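CTP:phosphocholine Cytidylyltransferase (Streptococcus pneumoniae, PDB 1JYK) catalyses the transfer of a cytidylyl group from CTP to phosphocholine, which yields CDP-choline and pyrophosphate. Local coordinates at residues A[126-131]-A[232-237]; A[144-149]-A[178-183]. All blocks are in the same frame, centred on the assembly; numbering follows the deposited sequence.

Interaction 1: A[126-131]-A[232-237]; sequences ADNYLF and NSIYEI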
ATOM      1  N   ALA A 126      -0.821   4.949  -1.460  1.00 19.99           N
ATOM      2  CA  ALA A 126      -0.417   6.253  -1.969  1.00 20.90           C
ATOM      3  C   ALA A 126      -0.630   7.443  -1.038  1.00 22.10           C
ATOM      4  O   ALA A 126      -0.176   8.546  -1.347  1.00 24.65           O
ATOM      5  CB  ALA A 126      -1.111   6.518  -3.307  1.00 22.20           C
ATOM      6  N   ASP A 127      -1.304   7.244   0.092  1.00 21.59           N
ATOM      7  CA  ASP A 127      -1.546   8.356   1.010  1.00 22.86           C
ATOM      8  C   ASP A 127      -0.606   8.428   2.214  1.00 22.19           C
ATOM      9  O   ASP A 127      -0.998   8.865   3.300  1.00 24.09           O
ATOM     10  CB  ASP A 127      -2.992   8.337   1.500  1.00 25.28           C
ATOM     11  CG  ASP A 127      -3.434   6.966   1.949  1.00 28.13           C
ATOM     12  OD1 ASP A 127      -2.565   6.112   2.230  1.00 29.34           O
ATOM     13  OD2 ASP A 127      -4.660   6.747   2.020  1.00 30.33           O
ATOM     14  N   ASN A 128       0.632   7.999   2.019  1.00 19.85           N
ATOM     15  CA  ASN A 128       1.629   8.039   3.075  1.00 18.32           C
ATOM     16  C   ASN A 128       2.835   8.813   2.578  1.00 17.71           C
ATOM     17  O   ASN A 128       3.167   8.767   1.392  1.00 19.03           O
ATOM     18  CB  ASN A 128       2.088   6.628   3.441  1.00 18.87           C
ATOM     19  CG  ASN A 128       1.061   5.875   4.259  1.00 20.93           C
ATOM     20  OD1 ASN A 128       0.270   6.475   4.986  1.00 23.95           O
ATOM     21  ND2 ASN A 128       1.063   4.552   4.139  1.00 20.60           N
ATOM     22  N   TYR A 129       3.482   9.535   3.478  1.00 16.78           N
ATOM     23  CA  TYR A 129       4.689  10.255   3.124  1.00 16.64           C
ATOM     24  C   TYR A 129       5.825   9.445   3.748  1.00 17.64           C
ATOM     25  O   TYR A 129       5.826   9.191   4.957  1.00 17.22           O
ATOM     26  CB  TYR A 129       4.680  11.668   3.704  1.00 14.57           C
ATOM     27  CG  TYR A 129       5.949  12.429   3.395  1.00 16.55           C
ATOM     28  CD1 TYR A 129       7.002  12.474   4.312  1.00 16.49           C
ATOM     29  CD2 TYR A 129       6.107  13.083   2.173  1.00 16.73           C
ATOM     30  CE1 TYR A 129       8.182  13.152   4.019  1.00 16.29           C
ATOM     31  CE2 TYR A 129       7.281  13.763   1.869  1.00 17.24           C
ATOM     32  CZ  TYR A 129       8.313  13.794   2.796  1.00 17.90           C
ATOM     33  OH  TYR A 129       9.466  14.481   2.501  1.00 19.09           O
ATOM     34  N   LEU A 130       6.786   9.033   2.930  1.00 17.82           N
ATOM     35  CA  LEU A 130       7.906   8.239   3.425  1.00 17.85           C
ATOM     36  C   LEU A 130       9.118   9.099   3.767  1.00 18.91           C
ATOM     37  O   LEU A 130       9.736   9.688   2.879  1.00 19.58           O
ATOM     38  CB  LEU A 130       8.291   7.180   2.381  1.00 17.70           C
ATOM     39  CG  LEU A 130       7.114   6.397   1.785  1.00 17.38           C
ATOM     40  CD1 LEU A 130       7.587   5.527   0.648  1.00 17.70           C
ATOM     41  CD2 LEU A 130       6.467   5.553   2.862  1.00 17.78           C
ATOM     42  N   PHE A 131       9.452   9.174   5.052  1.00 19.37           N
ATOM     43  CA  PHE A 131      10.604   9.958   5.488  1.00 20.20           C
ATOM     44  C   PHE A 131      11.919   9.235   5.209  1.00 21.45           C
ATOM     45  O   PHE A 131      12.971   9.859   5.123  1.00 23.83           O
ATOM     46  CB  PHE A 131      10.503  10.269   6.983  1.00 18.93           C
ATOM     47  CG  PHE A 131       9.697  11.495   7.290  1.00 18.57           C
ATOM     48  CD1 PHE A 131      10.284  12.758   7.248  1.00 18.90           C
ATOM     49  CD2 PHE A 131       8.345  11.392   7.601  1.00 18.78           C
ATOM     50  CE1 PHE A 131       9.530  13.903   7.512  1.00 19.09           C
ATOM     51  CE2 PHE A 131       7.587  12.526   7.865  1.00 18.89           C
ATOM     52  CZ  PHE A 131       8.181  13.785   7.821  1.00 18.83           C
ATOM     53  N   ASN A 232       9.090   7.396  12.836  1.00 33.12           N
ATOM     54  CA  ASN A 232       8.878   8.441  11.835  1.00 34.92           C
ATOM     55  C   ASN A 232       9.252   8.062  10.397  1.00 33.50           C
ATOM     56  O   ASN A 232       9.456   8.940   9.556  1.00 34.76           O
ATOM     57  CB  ASN A 232       9.653   9.700  12.245  1.00 38.78           C
ATOM     58  CG  ASN A 232      11.058   9.389  12.733  1.00 43.28           C
ATOM     59  OD1 ASN A 232      11.718   8.477  12.225  1.00 45.42           O
ATOM     60  ND2 ASN A 232      11.524  10.146  13.725  1.00 45.16           N
ATOM     61  N   SER A 233       9.328   6.770  10.110  1.00 29.61           N
ATOM     62  CA  SER A 233       9.701   6.311   8.776  1.00 27.19           C
ATOM     63  C   SER A 233       8.587   6.533   7.763  1.00 25.63           C
ATOM     64  O   SER A 233       8.835   6.933   6.624  1.00 23.25           O
ATOM     65  CB  SER A 233      10.066   4.829   8.824  1.00 27.99           C
ATOM     66  OG  SER A 233      11.393   4.654   9.285  1.00 30.65           O
ATOM     67  N   ILE A 234       7.360   6.243   8.185  1.00 24.78           N
ATOM     68  CA  ILE A 234       6.179   6.417   7.348  1.00 23.79           C
ATOM     69  C   ILE A 234       5.280   7.394   8.086  1.00 23.98           C
ATOM     70  O   ILE A 234       5.054   7.253   9.288  1.00 26.54           O
ATOM     71  CB  ILE A 234       5.408   5.086   7.160  1.00 22.32           C
ATOM     72  CG1 ILE A 234       6.206   4.135   6.267  1.00 23.07           C
ATOM     73  CG2 ILE A 234       4.047   5.351   6.542  1.00 22.17           C
ATOM     74  CD1 ILE A 234       5.715   2.702   6.307  1.00 20.99           C
ATOM     75  N   TYR A 235       4.785   8.398   7.382  1.00 22.01           N
ATOM     76  CA  TYR A 235       3.904   9.370   8.002  1.00 21.52           C
ATOM     77  C   TYR A 235       2.552   9.236   7.327  1.00 22.45           C
ATOM     78  O   TYR A 235       2.418   9.525   6.143  1.00 22.19           O
ATOM     79  CB  TYR A 235       4.448  10.779   7.816  1.00 21.46           C
ATOM     80  CG  TYR A 235       3.642  11.840   8.524  1.00 22.24           C
ATOM     81  CD1 TYR A 235       4.182  12.550   9.594  1.00 22.35           C
ATOM     82  CD2 TYR A 235       2.355  12.168   8.100  1.00 22.43           C
ATOM     83  CE1 TYR A 235       3.462  13.563  10.221  1.00 23.41           C
ATOM     84  CE2 TYR A 235       1.628  13.176   8.718  1.00 22.58           C
ATOM     85  CZ  TYR A 235       2.189  13.871   9.777  1.00 23.28           C
ATOM     86  OH  TYR A 235       1.487  14.886  10.384  1.00 25.47           O
ATOM     87  N   GLU A 236       1.560   8.783   8.087  1.00 23.42           N
ATOM     88  CA  GLU A 236       0.211   8.584   7.574  1.00 24.02           C
ATOM     89  C   GLU A 236      -0.569   9.875   7.441  1.00 22.25           C
ATOM     90  O   GLU A 236      -0.575  10.700   8.352  1.00 24.16           O
ATOM     91  CB  GLU A 236      -0.574   7.654   8.499  1.00 27.03           C
ATOM     92  CG  GLU A 236       0.139   6.368   8.836  1.00 34.14           C
ATOM     93  CD  GLU A 236       1.222   6.546   9.890  1.00 38.51           C
ATOM     94  OE1 GLU A 236       1.432   7.687  10.372  1.00 38.43           O
ATOM     95  OE2 GLU A 236       1.865   5.529  10.235  1.00 42.50           O
ATOM     96  N   ILE A 237      -1.222  10.048   6.300  1.00 21.08           N
ATOM     97  CA  ILE A 237      -2.044  11.227   6.077  1.00 20.78           C
ATOM     98  C   ILE A 237      -3.477  10.703   6.059  1.00 21.41           C
ATOM     99  O   ILE A 237      -3.984  10.278   5.023  1.00 21.24           O
ATOM    100  CB  ILE A 237      -1.699  11.916   4.739  1.00 19.84           C
ATOM    101  CG1 ILE A 237      -0.192  12.191   4.684  1.00 19.52           C
ATOM    102  CG2 ILE A 237      -2.478  13.222   4.608  1.00 19.34           C
ATOM    103  CD1 ILE A 237       0.241  13.086   3.554  1.00 18.96           C
TER
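With CG anti to the backbone N in Y235 (chi1 -176°) and anti to the carbonyl carbon in F131 (chi1 -86°), the two aromatic side chains run side by side in the same direction. CB of Y235 meets the edge of the F131 ring in its plane, 3.6 Å from F131 CE2, while CE1 of Y129 stands over the centre of one face of that ring. Strands 128-130 and 234-236 form a two-stranded antiparallel ladder. Y129 and Y235 are its hydrogen-bonded pair: Y129 N reaches Y235 O at 2.9 Å with an almost straight N-H (175°), and Y235 N returns a bond of 2.8 Å to Y129 O. Bonds from F131 N to S233 O (2.8 Å) and from I237 N to D127 O (3.2 Å) extend it at the two ends. N128, L130, I234 and E236 occupy the other face, where L130 CD2 lies 3.7 Å from I234 CG1. The N128 amide slants over strand 234-236, its CG 3.8 Å from I234 CG2 and its OD1 3.3 Å from E236 CA. Helix 240-250 packs on the tyrosine side and helix 58-68 touches Y129 and L130. D127 pairs with R38 and K48, and E236 with R149. Backbone hydrogen bonds and mainly apolar side-chain contacts therefore tie segment 232-237, just before helix 240-250, to the strand following 121-125 of the large sheet, while the charged groups serve contacts elsewhere.

Interaction 2: A[144-149]-A[178-183]; sequences YFSVYR and ILSGVS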
ATOM      1  N   TYR A 144       6.257  -7.108   5.870  1.00 14.41           N
ATOM      2  CA  TYR A 144       5.388  -5.996   6.202  1.00 14.02           C
ATOM      3  C   TYR A 144       6.335  -4.998   6.853  1.00 15.08           C
ATOM      4  O   TYR A 144       6.990  -5.337   7.840  1.00 15.71           O
ATOM      5  CB  TYR A 144       4.342  -6.394   7.242  1.00 14.68           C
ATOM      6  CG  TYR A 144       3.053  -6.922   6.675  1.00 13.89           C
ATOM      7  CD1 TYR A 144       2.232  -6.124   5.891  1.00 13.40           C
ATOM      8  CD2 TYR A 144       2.654  -8.231   6.926  1.00 15.55           C
ATOM      9  CE1 TYR A 144       1.041  -6.616   5.367  1.00 14.45           C
ATOM     10  CE2 TYR A 144       1.466  -8.733   6.410  1.00 15.20           C
ATOM     11  CZ  TYR A 144       0.667  -7.922   5.633  1.00 14.53           C
ATOM     12  OH  TYR A 144      -0.509  -8.416   5.131  1.00 15.89           O
ATOM     13  N   PHE A 145       6.443  -3.792   6.298  1.00 14.08           N
ATOM     14  CA  PHE A 145       7.286  -2.767   6.907  1.00 13.16           C
ATOM     15  C   PHE A 145       6.318  -2.063   7.845  1.00 14.02           C
ATOM     16  O   PHE A 145       5.417  -1.349   7.401  1.00 13.94           O
ATOM     17  CB  PHE A 145       7.839  -1.835   5.831  1.00 13.36           C
ATOM     18  CG  PHE A 145       8.834  -2.506   4.935  1.00 13.25           C
ATOM     19  CD1 PHE A 145      10.201  -2.337   5.137  1.00 14.59           C
ATOM     20  CD2 PHE A 145       8.406  -3.359   3.924  1.00 14.14           C
ATOM     21  CE1 PHE A 145      11.135  -3.012   4.347  1.00 14.83           C
ATOM     22  CE2 PHE A 145       9.327  -4.039   3.127  1.00 15.19           C
ATOM     23  CZ  PHE A 145      10.697  -3.866   3.342  1.00 15.47           C
ATOM     24  N   SER A 146       6.508  -2.286   9.147  1.00 13.51           N
ATOM     25  CA  SER A 146       5.605  -1.773  10.172  1.00 13.32           C
ATOM     26  C   SER A 146       6.108  -0.745  11.185  1.00 13.76           C
ATOM     27  O   SER A 146       7.175  -0.907  11.776  1.00 15.62           O
ATOM     28  CB  SER A 146       5.042  -2.964  10.950  1.00 12.63           C
ATOM     29  OG  SER A 146       4.192  -2.536  11.996  1.00 13.39           O
ATOM     30  N   VAL A 147       5.316   0.305  11.392  1.00 14.37           N
ATOM     31  CA  VAL A 147       5.648   1.327  12.373  1.00 16.09           C
ATOM     32  C   VAL A 147       4.736   1.078  13.577  1.00 17.26           C
ATOM     33  O   VAL A 147       3.639   0.522  13.433  1.00 16.25           O
ATOM     34  CB  VAL A 147       5.379   2.772  11.853  1.00 15.85           C
ATOM     35  CG1 VAL A 147       6.389   3.146  10.768  1.00 14.89           C
ATOM     36  CG2 VAL A 147       3.954   2.885  11.331  1.00 16.62           C
ATOM     37  N   TYR A 148       5.188   1.481  14.761  1.00 17.94           N
ATOM     38  CA  TYR A 148       4.388   1.324  15.969  1.00 19.28           C
ATOM     39  C   TYR A 148       3.493   2.555  16.128  1.00 20.48           C
ATOM     40  O   TYR A 148       3.939   3.688  15.918  1.00 20.90           O
ATOM     41  CB  TYR A 148       5.302   1.176  17.193  1.00 20.54           C
ATOM     42  CG  TYR A 148       4.573   1.205  18.524  1.00 21.43           C
ATOM     43  CD1 TYR A 148       4.046   0.035  19.080  1.00 23.20           C
ATOM     44  CD2 TYR A 148       4.411   2.398  19.226  1.00 22.53           C
ATOM     45  CE1 TYR A 148       3.375   0.060  20.310  1.00 25.51           C
ATOM     46  CE2 TYR A 148       3.747   2.432  20.450  1.00 22.88           C
ATOM     47  CZ  TYR A 148       3.232   1.264  20.986  1.00 24.21           C
ATOM     48  OH  TYR A 148       2.574   1.298  22.193  1.00 25.56           O
ATOM     49  N   ARG A 149       2.232   2.338  16.489  1.00 20.32           N
ATOM     50  CA  ARG A 149       1.294   3.437  16.676  1.00 21.20           C
ATOM     51  C   ARG A 149       0.437   3.238  17.921  1.00 23.27           C
ATOM     52  O   ARG A 149       0.182   2.106  18.340  1.00 22.58           O
ATOM     53  CB  ARG A 149       0.365   3.564  15.469  1.00 20.33           C
ATOM     54  CG  ARG A 149       1.032   4.072  14.217  1.00 21.99           C
ATOM     55  CD  ARG A 149       1.658   5.430  14.440  1.00 24.05           C
ATOM     56  NE  ARG A 149       2.296   5.933  13.224  1.00 24.17           N
ATOM     57  CZ  ARG A 149       3.611   6.073  13.063  1.00 26.11           C
ATOM     58  NH1 ARG A 149       4.444   5.741  14.049  1.00 23.35           N
ATOM     59  NH2 ARG A 149       4.096   6.555  11.916  1.00 22.84           N
ATOM     60  N   ILE A 178       1.355  -1.799  13.345  1.00 16.00           N
ATOM     61  CA  ILE A 178       0.271  -1.862  12.376  1.00 15.42           C
ATOM     62  C   ILE A 178       0.696  -2.139  10.941  1.00 14.76           C
ATOM     63  O   ILE A 178       1.874  -2.049  10.592  1.00 13.92           O
ATOM     64  CB  ILE A 178      -0.523  -0.524  12.385  1.00 14.31           C
ATOM     65  CG1 ILE A 178       0.404   0.632  11.980  1.00 14.48           C
ATOM     66  CG2 ILE A 178      -1.073  -0.250  13.781  1.00 13.16           C
ATOM     67  CD1 ILE A 178      -0.313   1.887  11.552  1.00 15.35           C
ATOM     68  N   LEU A 179      -0.280  -2.518  10.121  1.00 15.37           N
ATOM     69  CA  LEU A 179      -0.045  -2.712   8.691  1.00 15.35           C
ATOM     70  C   LEU A 179       0.073  -1.233   8.321  1.00 14.94           C
ATOM     71  O   LEU A 179      -0.875  -0.463   8.516  1.00 14.58           O
ATOM     72  CB  LEU A 179      -1.268  -3.354   8.031  1.00 13.91           C
ATOM     73  CG  LEU A 179      -1.167  -4.876   7.922  1.00 13.17           C
ATOM     74  CD1 LEU A 179      -1.069  -5.458   9.322  1.00 14.26           C
ATOM     75  CD2 LEU A 179      -2.375  -5.436   7.187  1.00 13.29           C
ATOM     76  N   SER A 180       1.235  -0.836   7.817  1.00 15.42           N
ATOM     77  CA  SER A 180       1.495   0.571   7.536  1.00 15.02           C
ATOM     78  C   SER A 180       1.423   1.104   6.110  1.00 15.93           C
ATOM     79  O   SER A 180       1.656   2.292   5.894  1.00 15.99           O
ATOM     80  CB  SER A 180       2.857   0.936   8.133  1.00 16.24           C
ATOM     81  OG  SER A 180       2.996   0.370   9.427  1.00 16.35           O
ATOM     82  N   GLY A 181       1.121   0.254   5.141  1.00 15.21           N
ATOM     83  CA  GLY A 181       1.033   0.753   3.780  1.00 16.04           C
ATOM     84  C   GLY A 181       2.208   0.430   2.883  1.00 16.22           C
ATOM     85  O   GLY A 181       2.275   0.913   1.752  1.00 16.81           O
ATOM     86  N   VAL A 182       3.157  -0.353   3.389  1.00 15.05           N
ATOM     87  CA  VAL A 182       4.304  -0.776   2.594  1.00 13.55           C
ATOM     88  C   VAL A 182       4.556  -2.238   2.938  1.00 13.78           C
ATOM     89  O   VAL A 182       4.747  -2.590   4.106  1.00 13.31           O
ATOM     90  CB  VAL A 182       5.596   0.048   2.894  1.00 14.02           C
ATOM     91  CG1 VAL A 182       6.736  -0.437   2.001  1.00 13.58           C
ATOM     92  CG2 VAL A 182       5.345   1.536   2.664  1.00 14.27           C
ATOM     93  N   SER A 183       4.522  -3.090   1.921  1.00 12.61           N
ATOM     94  CA  SER A 183       4.750  -4.515   2.106  1.00 13.44           C
ATOM     95  C   SER A 183       5.349  -5.095   0.830  1.00 13.86           C
ATOM     96  O   SER A 183       5.216  -4.508  -0.244  1.00 15.04           O
ATOM     97  CB  SER A 183       3.429  -5.230   2.447  1.00 14.19           C
ATOM     98  OG  SER A 183       2.461  -5.104   1.411  1.00 13.16           O
TER
HETATM   99  O   HOH W   1       2.953  -2.668   6.653  1.00 16.09           O
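Two serine hydroxyls grip the carbonyl oxygen of I178 from opposite faces of its plane. S146 OG donates to I178 O at 2.8 Å from across the contact, and S180 OG donates to it at 2.9 Å from within its own segment, well above the carbonyl plane. With OG anti to the backbone N (chi1 178°), S146 directs its hydroxyl at this oxygen. S180 OG is used twice, since it also accepts the N-H of V147 (3.0 Å, 167° at the hydrogen), and CG2 of V147 rests 3.3 Å from the same S180 OG. I178 N closes the group by bonding to V147 O. Strand 142-149 here runs antiparallel to strand 182-185 in the large mixed sheet of the nucleotidyltransferase fold. Y144 and S183 form a non-hydrogen-bonded pair, and the next rung is the bond from F145 N to V182 O at 3.0 Å. Between this rung and the serine cluster the backbones part, and a water bridges the gap, donating to F145 O and accepting from S180 N. Apolar contacts flank the ladder: the Y144 ring crosses L179, CE1 to CG 3.8 Å, and F145 CD2 meets V182 CG1 at 3.9 Å; V182 O also lies at the edge of the F145 ring, in its plane. Farther along, R149 CG packs 3.7 Å from I178 CD1, and V147 CG2 sits over the centre of one face of the R149 guanidinium.

How the interactions relate
Both contacts are largely buried and antiparallel, but they hold different elements. Interaction 1 closes a separate two-stranded ladder, whereas interaction 2 joins neighbouring strands of the large mixed sheet and is nested, along the chain, inside the loop that interaction 1 closes. The first is the more regular in its backbone pairing, the second the richer in side-chain hydrogen bonds. Their centres are about 10 Å apart, and they meet directly: R149 NH2 forms a salt bridge with E236 OE2 at 3.0 Å, N128 ND2 lies 2.9 Å from S180 O, and I234 packs on S180 and V182. Exposure differs slightly, as N232 of interaction 1 reaches the surface, whereas no touching residue of interaction 2 is fully exposed.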